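Nucleoside hydrolase, putative (Trypanosoma brucei, PDB 3FZ0) belongs to the nucleoside hydrolase family and carries a calcium ion bound at one end of a mixed beta sheet flanked by helices. Local coordinates at residues Leu9-Asp14 against Ile21-Ala26; Ile35-Val40 against Glu51-Leu56; Val192-Lys197 against Cys201-Val206; Gly135-Val140 against Ile164-Ser169; Glu244-Leu249 against Asp354-Val359. The protein carries 2 engineered substitutions. All coordinates share one frame; numbering follows the deposited sequence.

Contact 1: residues Leu9-Asp14 against Ile21-Ala26; sequences LIIDTD and IAIMLA. With CA (calcium ion), chain G.
Thr-13 OG1 is held by two hydrogen bonds, one with Asp-19 OD2 and one with the backbone N of Cys-15. The side-chain torsion (chi1 179°) places OG1 opposite the backbone N. It also puts the methyl CG2 between N and the carbonyl carbon. That methyl meets the tip of Ile-23 end to end, with Thr-13 CG2 4.1 Å from Ile-23 CD1. OG1 faces the turn and the start of helix 17-27, and CG2 faces Ile-23 further along it.

The rest of the contact is hydrophobic. Ile-11 touches the helix with two branches. Its CG2 lies 4.1 Å from Ile-23 CG1, and the two side chains cross obliquely. Its other branch ends on the next turn, where Ile-11 CD1 is 3.8 Å from Ala-26 CB. Leu-9 CD1 reaches the same methyl, Ala-26 CB, at 4.3 Å. Strand 9-13 and helix 21-26 run antiparallel, with axes 10.6 Å apart at an angle of 174°. This is the first strand-helix step of a beta-alpha-beta unit. The Asp-Thr-Asp motif of nucleoside hydrolases, Asp-12 to Asp-14, spans the end of the strand and the start of the turn.

Asp-14, just past the strand, turns to the metal. Its OD1 binds the calcium ion at 2.4 Å, and three waters also bind there. Asp-19, Leu-134 O and Asp-283 complete the site. Asp-14 OD2 accepts a hydrogen bond from Asn-43 N.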
# COMPACT_ATOMS: atom_id res chain seq x y z
N LEU B 9 32.89 -18.03 -7.86
CA LEU B 9 31.49 -17.57 -7.87
C LEU B 9 30.49 -18.54 -7.29
O LEU B 9 30.59 -19.74 -7.47
CB LEU B 9 31.02 -17.24 -9.27
CG LEU B 9 31.81 -16.38 -10.24
CD1 LEU B 9 30.81 -15.92 -11.33
CD2 LEU B 9 32.47 -15.18 -9.55
N ILE B 10 29.52 -18.00 -6.59
CA ILE B 10 28.29 -18.68 -6.23
C ILE B 10 27.28 -18.13 -7.22
O ILE B 10 27.18 -16.91 -7.42
CB ILE B 10 27.85 -18.31 -4.79
CG1 ILE B 10 28.99 -18.58 -3.80
CG2 ILE B 10 26.57 -19.04 -4.41
CD1 ILE B 10 28.79 -17.90 -2.46
N ILE B 11 26.56 -19.00 -7.89
CA ILE B 11 25.55 -18.52 -8.82
C ILE B 11 24.19 -19.01 -8.34
O ILE B 11 23.93 -20.22 -8.20
CB ILE B 11 25.84 -18.93 -10.29
CG1 ILE B 11 27.12 -18.26 -10.79
CG2 ILE B 11 24.65 -18.53 -11.20
CD1 ILE B 11 27.61 -18.76 -12.12
N ASP B 12 23.33 -18.06 -8.02
CA ASP B 12 21.98 -18.37 -7.59
C ASP B 12 21.08 -18.15 -8.77
O ASP B 12 21.15 -17.12 -9.40
CB ASP B 12 21.58 -17.51 -6.40
CG ASP B 12 20.28 -17.95 -5.79
OD1 ASP B 12 19.24 -17.42 -6.23
OD2 ASP B 12 20.27 -18.85 -4.90
N THR B 13 20.24 -19.13 -9.07
CA THR B 13 19.58 -19.17 -10.35
C THR B 13 18.22 -19.88 -10.35
O THR B 13 18.00 -20.83 -9.58
CB THR B 13 20.52 -19.83 -11.45
OG1 THR B 13 19.84 -19.88 -12.71
CG2 THR B 13 20.92 -21.24 -11.06
N ASP B 14 17.33 -19.43 -11.23
CA ASP B 14 16.08 -20.13 -11.47
C ASP B 14 16.07 -20.94 -12.78
O ASP B 14 15.01 -21.35 -13.27
CB ASP B 14 14.86 -19.21 -11.35
CG ASP B 14 14.76 -18.17 -12.48
OD1 ASP B 14 15.79 -17.74 -13.03
OD2 ASP B 14 13.63 -17.76 -12.80
N ILE B 21 23.00 -19.97 -20.43
CA ILE B 21 24.02 -19.21 -21.17
C ILE B 21 24.94 -18.46 -20.16
O ILE B 21 26.16 -18.42 -20.33
CB ILE B 21 23.40 -18.16 -22.17
CG1 ILE B 21 22.54 -18.86 -23.22
CG2 ILE B 21 24.52 -17.27 -22.82
CD1 ILE B 21 23.28 -19.87 -24.10
N ALA B 22 24.34 -17.87 -19.13
CA ALA B 22 25.14 -17.16 -18.10
C ALA B 22 26.13 -18.09 -17.37
O ALA B 22 27.30 -17.72 -17.14
CB ALA B 22 24.23 -16.46 -17.10
N ILE B 23 25.66 -19.28 -16.99
CA ILE B 23 26.52 -20.24 -16.28
C ILE B 23 27.61 -20.74 -17.24
O ILE B 23 28.76 -20.90 -16.84
CB ILE B 23 25.70 -21.39 -15.63
CG1 ILE B 23 24.76 -20.81 -14.55
CG2 ILE B 23 26.61 -22.44 -15.03
CD1 ILE B 23 23.55 -21.67 -14.19
N MET B 24 27.24 -20.94 -18.50
CA MET B 24 28.19 -21.30 -19.54
C MET B 24 29.27 -20.24 -19.67
O MET B 24 30.45 -20.55 -19.83
CB MET B 24 27.48 -21.54 -20.88
CG MET B 24 26.58 -22.80 -20.91
SD MET B 24 25.72 -23.05 -22.51
CE MET B 24 26.84 -24.13 -23.36
N LEU B 25 28.87 -18.98 -19.55
CA LEU B 25 29.81 -17.88 -19.70
C LEU B 25 30.78 -17.88 -18.51
O LEU B 25 32.02 -17.86 -18.71
CB LEU B 25 29.06 -16.56 -19.83
CG LEU B 25 29.73 -15.30 -20.39
CD1 LEU B 25 28.66 -14.23 -20.62
CD2 LEU B 25 30.76 -14.76 -19.49
N ALA B 26 30.24 -17.94 -17.30
CA ALA B 26 31.09 -18.11 -16.09
C ALA B 26 32.06 -19.29 -16.18
O ALA B 26 33.21 -19.15 -15.77
CB ALA B 26 30.23 -18.26 -14.87
CA CA G . 17.03 -16.16 -14.43
O HOH W 1 16.84 -13.89 -14.66
O HOH W 2 14.55 -15.46 -13.63
O HOH W 3 15.84 -16.06 -16.57

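Contact 2: residues Ile35-Val40 against Glu51-Leu56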
# COMPACT_ATOMS: atom_id res chain seq x y z
N ILE B 35 31.97 -22.24 -7.94
CA ILE B 35 32.16 -23.19 -6.83
C ILE B 35 30.84 -23.75 -6.27
O ILE B 35 30.87 -24.75 -5.56
CB ILE B 35 33.04 -22.63 -5.67
CG1 ILE B 35 32.48 -21.33 -5.08
CG2 ILE B 35 34.43 -22.39 -6.15
CD1 ILE B 35 33.13 -20.90 -3.74
N ALA B 36 29.71 -23.12 -6.60
CA ALA B 36 28.39 -23.62 -6.17
C ALA B 36 27.28 -22.99 -6.95
O ALA B 36 27.36 -21.81 -7.30
CB ALA B 36 28.14 -23.41 -4.66
N ILE B 37 26.25 -23.78 -7.24
CA ILE B 37 25.06 -23.31 -7.92
C ILE B 37 23.90 -23.54 -6.97
O ILE B 37 23.69 -24.66 -6.47
CB ILE B 37 24.85 -24.02 -9.27
CG1 ILE B 37 26.01 -23.63 -10.24
CG2 ILE B 37 23.46 -23.70 -9.84
CD1 ILE B 37 26.03 -24.40 -11.59
N THR B 38 23.19 -22.46 -6.65
CA THR B 38 22.07 -22.56 -5.74
C THR B 38 20.81 -22.26 -6.54
O THR B 38 20.73 -21.28 -7.29
CB THR B 38 22.22 -21.61 -4.55
OG1 THR B 38 22.33 -20.27 -5.04
CG2 THR B 38 23.46 -21.97 -3.77
N VAL B 39 19.82 -23.13 -6.40
CA VAL B 39 18.63 -23.08 -7.26
C VAL B 39 17.49 -22.37 -6.52
O VAL B 39 17.24 -22.62 -5.34
CB VAL B 39 18.25 -24.52 -7.71
CG1 VAL B 39 16.88 -24.55 -8.38
CG2 VAL B 39 19.34 -25.06 -8.60
N VAL B 40 16.80 -21.49 -7.23
CA VAL B 40 15.66 -20.80 -6.63
C VAL B 40 14.47 -20.94 -7.58
O VAL B 40 14.67 -21.12 -8.77
CB VAL B 40 16.00 -19.32 -6.30
CG1 VAL B 40 16.29 -18.52 -7.55
CG2 VAL B 40 14.94 -18.68 -5.45
N GLU B 51 16.89 -30.40 -12.26
CA GLU B 51 17.07 -31.23 -13.45
C GLU B 51 17.80 -30.49 -14.57
O GLU B 51 18.67 -31.06 -15.25
CB GLU B 51 15.73 -31.75 -13.95
CG GLU B 51 15.01 -32.69 -12.96
CD GLU B 51 15.80 -33.98 -12.63
OE1 GLU B 51 16.33 -34.62 -13.56
OE2 GLU B 51 15.86 -34.38 -11.45
N ASN B 52 17.46 -29.20 -14.73
CA ASN B 52 18.13 -28.34 -15.74
C ASN B 52 19.62 -28.16 -15.46
O ASN B 52 20.45 -28.42 -16.35
CB ASN B 52 17.42 -27.00 -15.90
CG ASN B 52 15.99 -27.13 -16.34
OD1 ASN B 52 15.52 -28.23 -16.68
ND2 ASN B 52 15.28 -26.00 -16.36
N ILE B 53 19.97 -27.76 -14.23
CA ILE B 53 21.38 -27.63 -13.83
C ILE B 53 22.13 -28.95 -14.05
O ILE B 53 23.23 -28.95 -14.60
CB ILE B 53 21.55 -27.12 -12.35
CG1 ILE B 53 21.05 -25.69 -12.16
CG2 ILE B 53 23.03 -27.18 -11.92
CD1 ILE B 53 21.46 -24.70 -13.27
N GLY B 54 21.52 -30.07 -13.68
CA GLY B 54 22.10 -31.37 -13.86
C GLY B 54 22.40 -31.67 -15.30
O GLY B 54 23.47 -32.21 -15.61
N LYS B 55 21.47 -31.33 -16.21
CA LYS B 55 21.69 -31.52 -17.66
C LYS B 55 22.79 -30.60 -18.16
O LYS B 55 23.62 -31.03 -18.97
CB LYS B 55 20.41 -31.32 -18.48
CG LYS B 55 19.31 -32.35 -18.16
CD LYS B 55 17.95 -31.93 -18.67
CE LYS B 55 16.95 -33.03 -18.46
NZ LYS B 55 15.69 -32.80 -19.18
N LEU B 56 22.82 -29.35 -17.68
CA LEU B 56 23.90 -28.43 -18.05
C LEU B 56 25.29 -28.90 -17.56
O LEU B 56 26.26 -28.85 -18.31
CB LEU B 56 23.61 -27.02 -17.56
CG LEU B 56 24.69 -25.94 -17.76
CD1 LEU B 56 24.97 -25.69 -19.25
CD2 LEU B 56 24.20 -24.64 -17.07
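This is a small, buried, purely apolar contact between Ile-37 and Val-39 of one strand and Ile-53 of the helix that follows. It lies on one face of the central sheet, near its edge, where helix 51-56 packs on strand 35-39. Ile-53 is the only residue of the helix segment that touches the strand segment, and it does so with several atoms.

Its CG1 sits in the dip between the two strand side chains. Ile-53 CG1 is 3.9 Å from Ile-37 CG2. Ile-53 CG1 is also 4.0 Å from Val-39 CG2. The second branch, Ile-53 CG2, packs against Ile-37 CD1 at 4.1 Å. Ile-37 and Ile-53 meet at a slant, while Val-39 and Ile-53 pass one another heading opposite ways. Ile-37 turns CG2 anti to its backbone N (chi1 -66° for CG1), which brings this methyl against Ile-53.

The strand alternates. Ile-37 and Val-39 face the helix, and Thr-38 points to the other side, where its OG1 bonds to Asp-12 OD2. Ile-23 of helix 17-27 touches both Ile-37 and Ile-53 and so joins the same apolar cluster. Next to Ile-53 in the helix, Asn-52 ND2 bonds to Cys-15 O and Asp-89 O. Strand 32-39, helix 46-60 and strand 66-68 form a beta-alpha-beta unit, the repeating step of a Rossmann-like alpha/beta sheet.

Contact 3: residues Val192-Lys197 against Cys201-Val206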
# COMPACT_ATOMS: atom_id res chain seq x y z
N VAL B 192 15.72 -6.70 1.40
CA VAL B 192 16.70 -7.26 2.30
C VAL B 192 18.10 -7.10 1.70
O VAL B 192 19.05 -6.66 2.38
CB VAL B 192 16.38 -8.75 2.64
CG1 VAL B 192 17.56 -9.43 3.35
CG2 VAL B 192 15.11 -8.84 3.49
N VAL B 193 18.23 -7.43 0.41
CA VAL B 193 19.52 -7.35 -0.27
C VAL B 193 20.06 -5.91 -0.34
O VAL B 193 21.20 -5.67 0.05
CB VAL B 193 19.49 -8.03 -1.65
CG1 VAL B 193 20.69 -7.63 -2.47
CG2 VAL B 193 19.46 -9.59 -1.47
N LEU B 194 19.22 -4.98 -0.79
CA LEU B 194 19.60 -3.57 -0.94
C LEU B 194 19.74 -2.78 0.38
O LEU B 194 20.51 -1.85 0.44
CB LEU B 194 18.67 -2.85 -1.91
CG LEU B 194 18.61 -3.30 -3.39
CD1 LEU B 194 17.34 -2.79 -4.09
CD2 LEU B 194 19.82 -2.86 -4.19
N GLN B 195 18.99 -3.14 1.42
CA GLN B 195 19.09 -2.48 2.74
C GLN B 195 20.21 -3.04 3.63
O GLN B 195 20.49 -2.47 4.68
CB GLN B 195 17.79 -2.59 3.50
CG GLN B 195 16.62 -1.80 2.92
CD GLN B 195 16.86 -0.30 2.88
OE1 GLN B 195 16.92 0.31 1.81
NE2 GLN B 195 17.02 0.30 4.04
N HIS B 196 20.86 -4.13 3.21
CA HIS B 196 21.87 -4.78 4.03
C HIS B 196 23.08 -3.88 4.31
O HIS B 196 23.62 -3.26 3.40
CB HIS B 196 22.35 -6.08 3.38
CG HIS B 196 23.57 -6.65 4.04
ND1 HIS B 196 23.52 -7.32 5.25
CD2 HIS B 196 24.88 -6.61 3.69
CE1 HIS B 196 24.74 -7.69 5.59
NE2 HIS B 196 25.58 -7.27 4.67
N LYS B 197 23.50 -3.83 5.57
CA LYS B 197 24.67 -3.06 5.98
C LYS B 197 25.89 -3.97 5.98
O LYS B 197 25.88 -5.04 6.61
CB LYS B 197 24.50 -2.48 7.40
CG LYS B 197 23.32 -1.53 7.59
CD LYS B 197 23.36 -0.32 6.63
CE LYS B 197 22.13 0.58 6.83
NZ LYS B 197 20.87 -0.20 6.56
N CYS B 201 31.24 -3.44 -1.35
CA CYS B 201 30.95 -2.60 -2.49
C CYS B 201 29.45 -2.56 -2.68
O CYS B 201 28.78 -3.56 -2.45
CB CYS B 201 31.52 -3.18 -3.80
SG CYS B 201 33.14 -2.61 -4.26
N PRO B 202 28.93 -1.42 -3.17
CA PRO B 202 27.49 -1.35 -3.47
C PRO B 202 27.06 -2.51 -4.36
O PRO B 202 27.83 -2.94 -5.23
CB PRO B 202 27.36 -0.05 -4.27
CG PRO B 202 28.54 0.77 -3.81
CD PRO B 202 29.64 -0.17 -3.49
N VAL B 203 25.84 -3.00 -4.15
CA VAL B 203 25.17 -3.98 -5.02
C VAL B 203 25.22 -3.43 -6.45
O VAL B 203 24.92 -2.25 -6.66
CB VAL B 203 23.69 -4.15 -4.59
CG1 VAL B 203 22.94 -5.15 -5.51
CG2 VAL B 203 23.56 -4.54 -3.11
N GLN B 204 25.61 -4.26 -7.42
CA GLN B 204 25.53 -3.89 -8.84
C GLN B 204 24.21 -4.37 -9.42
O GLN B 204 23.91 -5.58 -9.45
CB GLN B 204 26.68 -4.51 -9.64
CG GLN B 204 28.06 -4.26 -9.02
CD GLN B 204 28.46 -2.81 -9.03
OE1 GLN B 204 28.58 -2.22 -10.10
NE2 GLN B 204 28.65 -2.22 -7.84
N LEU B 205 23.40 -3.42 -9.88
CA LEU B 205 22.05 -3.74 -10.37
C LEU B 205 22.06 -3.89 -11.88
O LEU B 205 22.00 -2.90 -12.63
CB LEU B 205 21.03 -2.68 -9.91
CG LEU B 205 19.54 -2.94 -10.18
CD1 LEU B 205 18.81 -3.86 -9.17
CD2 LEU B 205 18.80 -1.57 -10.32
N VAL B 206 22.12 -5.12 -12.35
CA VAL B 206 22.03 -5.37 -13.79
C VAL B 206 20.53 -5.49 -14.15
O VAL B 206 19.90 -6.55 -14.01
CB VAL B 206 22.89 -6.54 -14.21
CG1 VAL B 206 22.86 -6.74 -15.75
CG2 VAL B 206 24.34 -6.33 -13.66
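Val-203 packs against Leu-194 and Val-193, and these apolar contacts carry the meeting of the two segments. Leu-194 supplies the tip of its side chain: Leu-194 CD2 lies 4.1 Å from Val-203 CG1, and it is equally close to Val-203 CB. The two side chains cross at about a right angle. Leu-194 swings CG to the side of its backbone N (chi1 -63°), and this carries CD2 over the valine. The other methyl of Val-203 faces Val-193. Val-203 CG2 is 4.3 Å from Val-193 CG1 and 4.1 Å from the carbonyl Val-193 O. That oxygen has a polar partner elsewhere, the indole NE1 of Trp-199.

The hydrogen bonds of side chains stay within each segment. Lys-197 NZ folds back to Gln-195 O, 3.0 Å away, in the plane of the carbonyl. On the strand side, Gln-204 NE2 donates to Pro-202 O at 2.8 Å. That bond arrives from above the carbonyl plane, 41° out of it, although the oxygen lies close to the plane of the glutamine amide. Gln-204 OE1 is bonded to Asn-338 ND2, so both ends of this amide are engaged.

The contact packs helix 187-195 on the strand it leads into, as in an alpha/beta sheet. Val-192 touches Leu-74 of a second subunit, and helix 187-195 lies against helix 138-146 through Val-193 on Leu-144. Strand 203-206 runs in the sheet between strands 162-165 and 337-343.

Contact 4: residues Gly135-Val140 against Ile164-Ser169; sequences GPLTNV and IMNGTS
Leu-137 carries this contact against Ile-164 and Asn-166, and its side chain can be followed outward. CB points at the strand end. CG lies beside the backbone N (chi1 -59°), and from here the group meets the other segment. Leu-137 CG is 4.0 Å from Asn-166 ND2. Beyond it the chain forks. One methyl, Leu-137 CD1, comes to 3.4 Å from Asn-166 ND2, a close van der Waals approach at the nitrogen end of the amide. The amide carbon is further off, with Asn-166 CG 4.1 Å from Leu-137 CD1. The other methyl, Leu-137 CD2, rests on Ile-164 CG2 at 4.0 Å. These two side chains cross at about a right angle. The methyls thus touch an aliphatic residue and an amide two apart in the segment.

Leu-137 occupies the N-cap position of helix 138-146, so the contact joins the start of that helix to the end of strand 162-165. The backbones come nearest at Gly-135 and Met-165, and the nearest atom of Gly-135 is about 4 Å from the calcium ion.

Asn-139 ND2 bonds to Asp-12 OD2 and Val-39 O, which joins the helix start to two more strands. Asn-166 and Pro-136 both pack on Asn-182 of helix 181-185. Ile-164 touches Val-203 and Leu-205 of the adjacent strand 203-206. Strand 127-133, helix 138-146 and strand 162-165 form one beta-alpha-beta unit.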
# COMPACT_ATOMS: atom_id res chain seq x y z
N GLY B 135 18.01 -14.88 -10.32
CA GLY B 135 16.59 -15.14 -10.17
C GLY B 135 16.00 -14.30 -9.05
O GLY B 135 16.60 -13.29 -8.65
N PRO B 136 14.81 -14.69 -8.57
CA PRO B 136 14.29 -14.01 -7.42
C PRO B 136 15.31 -14.14 -6.31
O PRO B 136 15.98 -15.19 -6.22
CB PRO B 136 13.04 -14.81 -7.11
CG PRO B 136 12.60 -15.34 -8.42
CD PRO B 136 13.86 -15.69 -9.10
N LEU B 137 15.41 -13.12 -5.46
CA LEU B 137 16.42 -13.09 -4.40
C LEU B 137 16.16 -13.90 -3.12
O LEU B 137 16.86 -13.72 -2.12
CB LEU B 137 16.74 -11.64 -4.05
CG LEU B 137 17.27 -10.89 -5.28
CD1 LEU B 137 17.08 -9.39 -5.12
CD2 LEU B 137 18.73 -11.28 -5.49
N THR B 138 15.18 -14.79 -3.14
CA THR B 138 14.76 -15.46 -1.93
C THR B 138 15.89 -16.13 -1.13
O THR B 138 15.98 -15.90 0.09
CB THR B 138 13.68 -16.49 -2.18
OG1 THR B 138 12.73 -15.96 -3.12
CG2 THR B 138 12.97 -16.86 -0.85
N ASN B 139 16.69 -16.98 -1.79
CA ASN B 139 17.78 -17.66 -1.11
C ASN B 139 18.77 -16.67 -0.51
O ASN B 139 19.21 -16.82 0.63
CB ASN B 139 18.53 -18.64 -2.04
CG ASN B 139 17.66 -19.79 -2.51
OD1 ASN B 139 16.71 -20.18 -1.81
ND2 ASN B 139 17.95 -20.31 -3.71
N VAL B 140 19.13 -15.66 -1.27
CA VAL B 140 20.08 -14.66 -0.77
C VAL B 140 19.56 -13.92 0.48
O VAL B 140 20.26 -13.82 1.49
CB VAL B 140 20.53 -13.66 -1.88
CG1 VAL B 140 21.66 -12.79 -1.34
CG2 VAL B 140 20.98 -14.39 -3.14
N ILE B 164 23.50 -8.60 -9.28
CA ILE B 164 22.14 -9.18 -9.41
C ILE B 164 21.47 -8.86 -10.75
O ILE B 164 21.54 -7.72 -11.24
CB ILE B 164 21.23 -8.77 -8.21
CG1 ILE B 164 20.97 -7.25 -8.19
CG2 ILE B 164 21.86 -9.26 -6.90
CD1 ILE B 164 19.96 -6.81 -7.13
N MET B 165 20.85 -9.85 -11.36
CA MET B 165 19.99 -9.52 -12.52
C MET B 165 18.60 -9.28 -11.98
O MET B 165 17.90 -10.20 -11.59
CB MET B 165 20.01 -10.60 -13.63
CG MET B 165 19.43 -10.08 -14.92
SD MET B 165 17.64 -9.87 -14.84
CE MET B 165 17.41 -8.27 -15.63
N ASN B 166 18.21 -8.01 -11.97
CA ASN B 166 17.10 -7.53 -11.11
C ASN B 166 16.64 -6.09 -11.45
O ASN B 166 17.48 -5.21 -11.74
CB ASN B 166 17.50 -7.64 -9.63
CG ASN B 166 16.32 -7.39 -8.67
OD1 ASN B 166 15.95 -6.24 -8.39
ND2 ASN B 166 15.75 -8.47 -8.14
N GLY B 167 15.34 -5.87 -11.44
CA GLY B 167 14.80 -4.53 -11.53
C GLY B 167 14.89 -3.81 -12.85
O GLY B 167 15.20 -4.39 -13.90
N THR B 168 14.56 -2.52 -12.81
CA THR B 168 14.57 -1.67 -13.99
C THR B 168 15.37 -0.39 -13.68
O THR B 168 15.64 -0.08 -12.49
CB THR B 168 13.15 -1.26 -14.39
OG1 THR B 168 12.69 -0.25 -13.48
CG2 THR B 168 12.20 -2.47 -14.35
N SER B 169 15.75 0.34 -14.72
CA SER B 169 16.31 1.66 -14.53
C SER B 169 15.35 2.75 -14.99
O SER B 169 15.60 3.92 -14.80
CB SER B 169 17.66 1.80 -15.22
OG SER B 169 17.55 1.49 -16.58

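Contact 5: residues Glu244-Leu249 against Asp354-Val359; sequences EFIEKL and DIVEYV
Ile-246 has the most surface buried here, and it meets Ile-355 and Val-356 with a single atom, its terminal methyl. Ile-246 CD1 lies 4.0 Å from Val-356 CG1. The same methyl is 4.1 Å from Ile-355 CG2. It therefore sits between the side chains of two successive residues. Ile-246 crosses Val-356 at about a right angle but meets Ile-355 at a shallower slant. Its extended chain (chi2 173°) carries CD1 outward from the helix to these partners. The backbones stay well apart, with Ile-246 CA and Val-356 CA 9.0 Å from each other.

Ile-355 and Val-356 each contribute one methyl branch. In Val-356 the methyl CG1 is anti to the carbonyl carbon (chi1 -59°), and this is the branch that faces Ile-246. In Ile-355 the touching branch is CG2, and CD1 is turned instead to helix 17-27, against the backbone of Ile-21 and Leu-25. The contact is a small apolar packing of one helix against the C-terminal part of another.

A polar pair lies beside it on the first helix. Lys-248 NZ forms a salt bridge with Glu-244 OE1 at 3.1 Å, one turn away. Glu-244 OE1 takes it on its anti lone pair, away from the other carboxylate oxygen.

Helix 241-249 and the end of helix 345-356 both rest on helix 17-27. There Ile-246 packs on Ile-21 and Met-24, and Ile-355 on Met-24. Phe-245 of helix 241-249 reaches Leu-56 and Leu-59 of helix 46-60 and stacks on Phe-96.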
# COMPACT_ATOMS: atom_id res chain seq x y z
N GLU B 244 25.36 -27.37 -30.34
CA GLU B 244 24.19 -28.26 -30.42
C GLU B 244 23.24 -28.03 -29.23
O GLU B 244 22.03 -27.85 -29.41
CB GLU B 244 24.60 -29.73 -30.49
CG GLU B 244 23.44 -30.67 -30.32
CD GLU B 244 23.83 -32.11 -30.46
OE1 GLU B 244 23.04 -32.96 -30.01
OE2 GLU B 244 24.92 -32.41 -31.03
N PHE B 245 23.83 -28.01 -28.04
CA PHE B 245 23.10 -27.77 -26.82
C PHE B 245 22.41 -26.39 -26.82
O PHE B 245 21.24 -26.30 -26.46
CB PHE B 245 24.03 -27.95 -25.59
CG PHE B 245 23.37 -27.66 -24.26
CD1 PHE B 245 22.80 -28.68 -23.52
CD2 PHE B 245 23.36 -26.38 -23.73
CE1 PHE B 245 22.22 -28.42 -22.27
CE2 PHE B 245 22.77 -26.11 -22.48
CZ PHE B 245 22.21 -27.12 -21.76
N ILE B 246 23.14 -25.34 -27.21
CA ILE B 246 22.56 -24.00 -27.29
C ILE B 246 21.42 -23.98 -28.30
O ILE B 246 20.36 -23.47 -28.00
CB ILE B 246 23.63 -22.87 -27.53
CG1 ILE B 246 24.61 -22.81 -26.33
CG2 ILE B 246 22.94 -21.47 -27.82
CD1 ILE B 246 25.78 -21.87 -26.53
N GLU B 247 21.60 -24.59 -29.47
CA GLU B 247 20.49 -24.65 -30.44
C GLU B 247 19.23 -25.30 -29.85
O GLU B 247 18.12 -24.81 -30.09
CB GLU B 247 20.87 -25.31 -31.78
CG GLU B 247 19.87 -25.07 -32.87
CD GLU B 247 20.16 -25.81 -34.18
OE1 GLU B 247 19.52 -25.47 -35.18
OE2 GLU B 247 21.02 -26.73 -34.23
N LYS B 248 19.40 -26.38 -29.09
CA LYS B 248 18.26 -27.09 -28.51
C LYS B 248 17.62 -26.30 -27.36
O LYS B 248 16.40 -26.29 -27.21
CB LYS B 248 18.69 -28.47 -28.03
CG LYS B 248 18.84 -29.54 -29.12
CD LYS B 248 19.39 -30.79 -28.47
CE LYS B 248 19.76 -31.85 -29.45
NZ LYS B 248 20.29 -33.00 -28.69
N LEU B 249 18.47 -25.65 -26.56
CA LEU B 249 18.02 -24.84 -25.43
C LEU B 249 17.14 -23.66 -25.82
O LEU B 249 16.20 -23.35 -25.11
CB LEU B 249 19.24 -24.32 -24.69
CG LEU B 249 19.03 -23.53 -23.44
CD1 LEU B 249 18.50 -24.40 -22.28
CD2 LEU B 249 20.35 -22.89 -23.11
N ASP B 354 33.16 -16.95 -26.96
CA ASP B 354 34.10 -17.77 -26.20
C ASP B 354 33.45 -19.03 -25.62
O ASP B 354 34.14 -20.06 -25.47
CB ASP B 354 34.82 -16.96 -25.12
CG ASP B 354 35.89 -16.05 -25.71
OD1 ASP B 354 36.36 -15.16 -24.98
OD2 ASP B 354 36.26 -16.20 -26.91
N ILE B 355 32.15 -18.99 -25.35
CA ILE B 355 31.45 -20.20 -24.93
C ILE B 355 31.60 -21.34 -25.95
O ILE B 355 31.93 -22.46 -25.57
CB ILE B 355 29.96 -19.95 -24.66
CG1 ILE B 355 29.78 -18.96 -23.52
CG2 ILE B 355 29.22 -21.26 -24.37
CD1 ILE B 355 28.35 -18.44 -23.35
N VAL B 356 31.38 -21.05 -27.24
CA VAL B 356 31.33 -22.13 -28.23
C VAL B 356 32.72 -22.60 -28.67
O VAL B 356 32.86 -23.61 -29.39
CB VAL B 356 30.39 -21.80 -29.43
CG1 VAL B 356 28.97 -21.55 -28.95
CG2 VAL B 356 30.90 -20.61 -30.27
N GLU B 357 33.75 -21.87 -28.24
CA GLU B 357 35.14 -22.15 -28.62
C GLU B 357 35.93 -22.78 -27.45
O GLU B 357 37.14 -22.97 -27.50
CB GLU B 357 35.84 -20.88 -29.10
CG GLU B 357 35.36 -20.27 -30.40
CD GLU B 357 36.11 -18.98 -30.71
OE1 GLU B 357 36.76 -18.48 -29.77
OE2 GLU B 357 36.10 -18.49 -31.86
N TYR B 358 35.23 -23.10 -26.38
CA TYR B 358 35.88 -23.55 -25.16
C TYR B 358 36.43 -24.99 -25.29
O TYR B 358 35.73 -25.91 -25.73
CB TYR B 358 34.89 -23.48 -24.00
CG TYR B 358 35.39 -24.01 -22.67
CD1 TYR B 358 36.35 -23.31 -21.93
CD2 TYR B 358 34.90 -25.20 -22.13
CE1 TYR B 358 36.81 -23.77 -20.72
CE2 TYR B 358 35.36 -25.69 -20.90
CZ TYR B 358 36.31 -24.95 -20.19
OH TYR B 358 36.76 -25.39 -18.95
N VAL B 359 37.69 -25.15 -24.91
CA VAL B 359 38.29 -26.48 -24.80
C VAL B 359 38.77 -26.60 -23.35
O VAL B 359 39.53 -25.77 -22.86
CB VAL B 359 39.45 -26.65 -25.77
CG1 VAL B 359 39.91 -28.09 -25.77
CG2 VAL B 359 39.03 -26.19 -27.15

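In the fold
From the N terminus the contacts close in series; none nests in or crosses another. Contact 1 closes the first strand-helix turn, and contact 2 repeats the step on the adjoining strand. Contact 4 comes next along the chain and joins the 135-140 helix start to the end of strand 162-165. Contact 3 closes a short loop from helix 187-195 into strand 203-206, beside that strand. These four reach one sheet. Contact 5 spans the longest loop, over a hundred residues, and brings the C-terminal helix end to helix 241-249. It touches contacts 1 and 2 but lies about 32 Å, centre to centre, from contact 3, on the opposite side of the chain's centre.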